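Local coordinates for protein putative glutathionylspermidine synthase (Methylobacillus flagellatus, PDB 3N6X) that probably acts as an ATP-grasp ligase of the circularly permuted type, perhaps as a glutathionylspermidine synthase, although its substrates remain unproven, at residues R448-R452 / E453-V457. Residues are numbered along the deposited sequence; the frame is centred on the assembly and turned at random.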
loop_
_atom_site.group_PDB
_atom_site.type_symbol
_atom_site.label_atom_id
_atom_site.label_comp_id
_atom_site.label_asym_id
_atom_site.label_seq_id
_atom_site.Cartn_x
_atom_site.Cartn_y
_atom_site.Cartn_z
ATOM N N ARG A 448 -9.928 3.547 -0.952
ATOM C CA ARG A 448 -10.098 4.824 -0.262
ATOM C C ARG A 448 -10.902 5.758 -1.128
ATOM O O ARG A 448 -10.754 5.743 -2.356
ATOM C CB ARG A 448 -8.749 5.438 0.086
ATOM C CG ARG A 448 -7.991 4.667 1.155
ATOM C CD ARG A 448 -6.653 5.302 1.436
ATOM N NE ARG A 448 -5.689 5.052 0.361
ATOM C CZ ARG A 448 -4.745 5.914 -0.012
ATOM N NH1 ARG A 448 -4.633 7.090 0.596
ATOM N NH2 ARG A 448 -3.898 5.600 -0.982
ATOM N N VAL A 449 -11.805 6.531 -0.511
ATOM C CA VAL A 449 -12.695 7.428 -1.260
ATOM C C VAL A 449 -12.572 8.889 -0.796
ATOM O O VAL A 449 -12.488 9.154 0.409
ATOM C CB VAL A 449 -14.177 6.912 -1.252
ATOM C CG1 VAL A 449 -14.719 6.777 0.169
ATOM C CG2 VAL A 449 -15.088 7.797 -2.105
ATOM N N ALA A 450 -12.527 9.829 -1.764
ATOM C CA ALA A 450 -12.505 11.270 -1.487
ATOM C C ALA A 450 -13.961 11.750 -1.450
ATOM O O ALA A 450 -14.577 11.958 -2.502
ATOM C CB ALA A 450 -11.726 12.006 -2.577
ATOM N N LEU A 451 -14.536 11.814 -0.237
ATOM C CA LEU A 451 -15.957 12.114 -0.007
ATOM C C LEU A 451 -16.413 13.516 -0.437
ATOM O O LEU A 451 -17.509 13.647 -0.988
ATOM C CB LEU A 451 -16.350 11.822 1.461
ATOM C CG LEU A 451 -16.162 10.351 1.923
ATOM C CD1 LEU A 451 -16.116 10.247 3.434
ATOM C CD2 LEU A 451 -17.244 9.448 1.356
ATOM N N ARG A 452 -15.586 14.564 -0.180
ATOM C CA ARG A 452 -15.923 15.954 -0.538
ATOM C C ARG A 452 -16.028 16.128 -2.061
ATOM O O ARG A 452 -15.230 15.545 -2.800
ATOM C CB ARG A 452 -14.898 16.927 0.053
ATOM C CG ARG A 452 -15.342 18.394 0.018
ATOM C CD ARG A 452 -14.167 19.346 0.154
ATOM N NE ARG A 452 -13.380 19.430 -1.081
ATOM C CZ ARG A 452 -12.088 19.747 -1.121
ATOM N NH1 ARG A 452 -11.425 20.004 0.001
ATOM N NH2 ARG A 452 -11.448 19.802 -2.282
ATOM N N GLU A 453 -17.034 16.900 -2.528
ATOM C CA GLU A 453 -17.271 17.113 -3.965
ATOM C C GLU A 453 -16.080 17.799 -4.654
ATOM O O GLU A 453 -15.591 18.825 -4.176
ATOM C CB GLU A 453 -18.564 17.908 -4.193
ATOM C CG GLU A 453 -19.102 17.797 -5.612
ATOM C CD GLU A 453 -20.264 18.719 -5.924
ATOM O OE1 GLU A 453 -21.252 18.710 -5.155
ATOM O OE2 GLU A 453 -20.197 19.429 -6.953
ATOM N N GLY A 454 -15.605 17.191 -5.740
ATOM C CA GLY A 454 -14.479 17.702 -6.516
ATOM C C GLY A 454 -13.105 17.354 -5.967
ATOM O O GLY A 454 -12.101 17.511 -6.671
ATOM N N SER A 455 -13.044 16.870 -4.703
ATOM C CA SER A 455 -11.785 16.525 -4.034
ATOM C C SER A 455 -11.094 15.291 -4.625
ATOM O O SER A 455 -11.761 14.345 -5.046
ATOM C CB SER A 455 -12.007 16.330 -2.537
ATOM O OG SER A 455 -10.798 16.024 -1.859
ATOM N N LEU A 456 -9.750 15.299 -4.617
ATOM C CA LEU A 456 -8.919 14.170 -5.050
ATOM C C LEU A 456 -8.084 13.690 -3.864
ATOM O O LEU A 456 -7.175 12.880 -4.026
ATOM C CB LEU A 456 -8.017 14.578 -6.227
ATOM C CG LEU A 456 -8.756 15.003 -7.499
ATOM C CD1 LEU A 456 -7.995 16.075 -8.239
ATOM C CD2 LEU A 456 -9.021 13.820 -8.399
ATOM N N VAL A 457 -8.422 14.180 -2.662
ATOM C CA VAL A 457 -7.745 13.813 -1.422
ATOM C C VAL A 457 -8.460 12.599 -0.780
ATOM O O VAL A 457 -9.410 12.765 0.003
ATOM C CB VAL A 457 -7.609 15.030 -0.444
ATOM C CG1 VAL A 457 -6.855 14.640 0.831
ATOM C CG2 VAL A 457 -6.925 16.214 -1.131
#
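Ser455 N donates to Arg452 O at 3.2 Å, an N-H...O angle of 151° with the donor well above the carbonyl plane, and so closes a type II beta turn from Arg452 to Ser455. Gly454 takes the positive phi of that turn. The turn reverses the chain just after strand 446-450, whose Ala450 and Arg448 pair through their backbones with strand 423-435. A second, smaller bend follows: OG of Ser455, swung anti to its own N (chi1 -179°), accepts from Val457 N at 3.1 Å, an ST turn. Replacing Ser455 by an alanine would remove the hydroxyl and is likely to leave Val457 N without this acceptor, with the chain after the turn less firmly bent. The exposed Arg452 folds back over the turn, its chain bent at chi3 (75°), and lays one guanidinium face over Ser455; NH2 comes to 3.5 Å from Ser455 CB, and no hydrogen bond joins the two side chains. Glu453 O lies at the edge of the same group, 3.9 Å from Arg452 NE. On the returning chain, the side chain of Leu456 turns away from 448-452 and packs on Met378 and Val380. Inside the bend the methyl of Ala450 meets two backbone carbonyls, CB standing 3.4 Å from Ser455 O and 3.5 Å from Val457 O.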